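Local coordinates for transthyretin-like protein (Klebsiella pneumoniae subsp. pneumoniae, PDB 3QVA) that probably catalyses the hydrolysis of 5-hydroxyisourate to 2-oxo-4-hydroxy-4-carboxy-5-ureidoimidazoline, a step of purine metabolism, and works as a homotetramer, at residues A[85-89]-A[100-104]. Sequence-based numbering, arbitrary orientation.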
loop_
_atom_site.group_PDB
_atom_site.type_symbol
_atom_site.label_atom_id
_atom_site.label_comp_id
_atom_site.label_asym_id
_atom_site.label_seq_id
_atom_site.Cartn_x
_atom_site.Cartn_y
_atom_site.Cartn_z
ATOM N N ALA A 85 10.393 -7.618 -7.341
ATOM C CA ALA A 85 9.741 -6.326 -7.287
ATOM C C ALA A 85 10.598 -5.325 -8.045
ATOM O O ALA A 85 11.687 -4.967 -7.602
ATOM C CB ALA A 85 9.544 -5.894 -5.829
ATOM N N GLN A 86 10.104 -4.906 -9.205
ATOM C CA GLN A 86 10.815 -3.965 -10.054
ATOM C C GLN A 86 10.143 -2.596 -10.006
ATOM O O GLN A 86 8.930 -2.486 -10.228
ATOM C CB GLN A 86 10.871 -4.489 -11.494
ATOM C CG GLN A 86 11.573 -3.546 -12.453
ATOM C CD GLN A 86 11.593 -4.055 -13.887
ATOM O OE1 GLN A 86 11.026 -3.426 -14.785
ATOM N NE2 GLN A 86 12.241 -5.195 -14.110
ATOM N N ILE A 87 10.938 -1.565 -9.710
ATOM C CA ILE A 87 10.487 -0.178 -9.783
ATOM C C ILE A 87 11.145 0.504 -10.980
ATOM O O ILE A 87 12.369 0.420 -11.168
ATOM C CB ILE A 87 10.857 0.614 -8.515
ATOM C CG1 ILE A 87 10.231 -0.010 -7.268
ATOM C CG2 ILE A 87 10.410 2.079 -8.654
ATOM C CD1 ILE A 87 10.788 0.609 -5.983
ATOM N N ASP A 88 10.333 1.176 -11.786
ATOM C CA ASP A 88 10.844 1.908 -12.939
ATOM C C ASP A 88 10.587 3.386 -12.713
ATOM O O ASP A 88 9.441 3.802 -12.546
ATOM C CB ASP A 88 10.146 1.423 -14.206
ATOM C CG ASP A 88 10.508 -0.000 -14.549
ATOM O OD1 ASP A 88 9.666 -0.903 -14.325
ATOM O OD2 ASP A 88 11.649 -0.211 -15.021
ATOM N N PHE A 89 11.658 4.174 -12.674
ATOM C CA PHE A 89 11.532 5.580 -12.323
ATOM C C PHE A 89 12.456 6.468 -13.150
ATOM O O PHE A 89 13.301 5.978 -13.904
ATOM C CB PHE A 89 11.742 5.797 -10.812
ATOM C CG PHE A 89 13.133 5.476 -10.327
ATOM C CD1 PHE A 89 14.048 6.498 -10.079
ATOM C CD2 PHE A 89 13.526 4.157 -10.110
ATOM C CE1 PHE A 89 15.333 6.212 -9.624
ATOM C CE2 PHE A 89 14.815 3.860 -9.655
ATOM C CZ PHE A 89 15.714 4.891 -9.411
ATOM N N HIS A 100 14.590 8.487 -2.333
ATOM C CA HIS A 100 14.441 7.380 -1.408
ATOM C C HIS A 100 13.209 6.613 -1.854
ATOM O O HIS A 100 12.102 7.145 -1.819
ATOM C CB HIS A 100 14.287 7.884 0.029
ATOM C CG HIS A 100 14.190 6.792 1.046
ATOM N ND1 HIS A 100 15.181 5.848 1.220
ATOM C CD2 HIS A 100 13.226 6.498 1.950
ATOM C CE1 HIS A 100 14.825 5.014 2.182
ATOM N NE2 HIS A 100 13.643 5.385 2.641
ATOM N N LEU A 101 13.411 5.376 -2.295
ATOM C CA LEU A 101 12.331 4.583 -2.878
ATOM C C LEU A 101 12.186 3.244 -2.151
ATOM O O LEU A 101 12.804 2.252 -2.553
ATOM C CB LEU A 101 12.576 4.372 -4.380
ATOM C CG LEU A 101 12.730 5.608 -5.278
ATOM C CD1 LEU A 101 13.115 5.202 -6.689
ATOM C CD2 LEU A 101 11.464 6.451 -5.308
ATOM N N PRO A 102 11.378 3.216 -1.070
ATOM C CA PRO A 102 11.214 1.998 -0.288
ATOM C C PRO A 102 10.379 0.928 -0.978
ATOM O O PRO A 102 9.636 1.227 -1.922
ATOM C CB PRO A 102 10.495 2.480 0.986
ATOM C CG PRO A 102 10.701 3.976 1.003
ATOM C CD PRO A 102 10.707 4.362 -0.432
ATOM N N PHE A 103 10.532 -0.306 -0.501
ATOM C CA PHE A 103 9.695 -1.441 -0.876
ATOM C C PHE A 103 8.987 -1.919 0.387
ATOM O O PHE A 103 9.647 -2.308 1.351
ATOM C CB PHE A 103 10.557 -2.613 -1.367
ATOM C CG PHE A 103 11.257 -2.384 -2.684
ATOM C CD1 PHE A 103 10.721 -2.896 -3.865
ATOM C CD2 PHE A 103 12.475 -1.708 -2.738
ATOM C CE1 PHE A 103 11.368 -2.716 -5.090
ATOM C CE2 PHE A 103 13.133 -1.515 -3.961
ATOM C CZ PHE A 103 12.577 -2.024 -5.141
ATOM N N LEU A 104 7.661 -1.906 0.384
ATOM C CA LEU A 104 6.899 -2.507 1.477
ATOM C C LEU A 104 6.402 -3.839 0.958
ATOM O O LEU A 104 5.561 -3.874 0.067
ATOM C CB LEU A 104 5.723 -1.614 1.889
ATOM C CG LEU A 104 6.014 -0.149 2.207
ATOM C CD1 LEU A 104 4.753 0.532 2.728
ATOM C CD2 LEU A 104 7.150 -0.012 3.205
#
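The core between the two sheets of the transthyretin fold brings Ala85, Ile87 and Phe89 against Leu101 and Phe103. Leu101 CD1 sits almost squarely over the centre of the Phe89 ring, 3.4 Å from the centroid and 5° off the normal. This is a CH-pi contact, and the methyl is nearly equidistant from all six ring carbons. With chi1 at 65°, Phe89 CG sits between its backbone N and carbonyl carbon, and the ring stands with one face toward Leu101. Ile87 and Phe103 reach for each other from opposite directions. Ile87 CD1 lies over one face of the Phe103 ring, shifted toward the rim, and approaches CZ of that ring to 3.3 Å. Strand 82-90 belongs to one sheet of the sandwich and strand 99-106 to the other, and no hydrogen bond links the two segments; the contact is mostly between side chains. Ala85 CB packs 3.7 Å from Phe103 CE1. Phe103 CE1 is also 3.4 Å from Ala85 O, which approaches the ring obliquely. Thr14 and Ala67 also touch Phe103, one from each sheet. Outermost in its sheet within the subunit, strand 82-90 pairs antiparallel with a strand of a second subunit, where Asp88 salt-bridges Arg84 of that subunit.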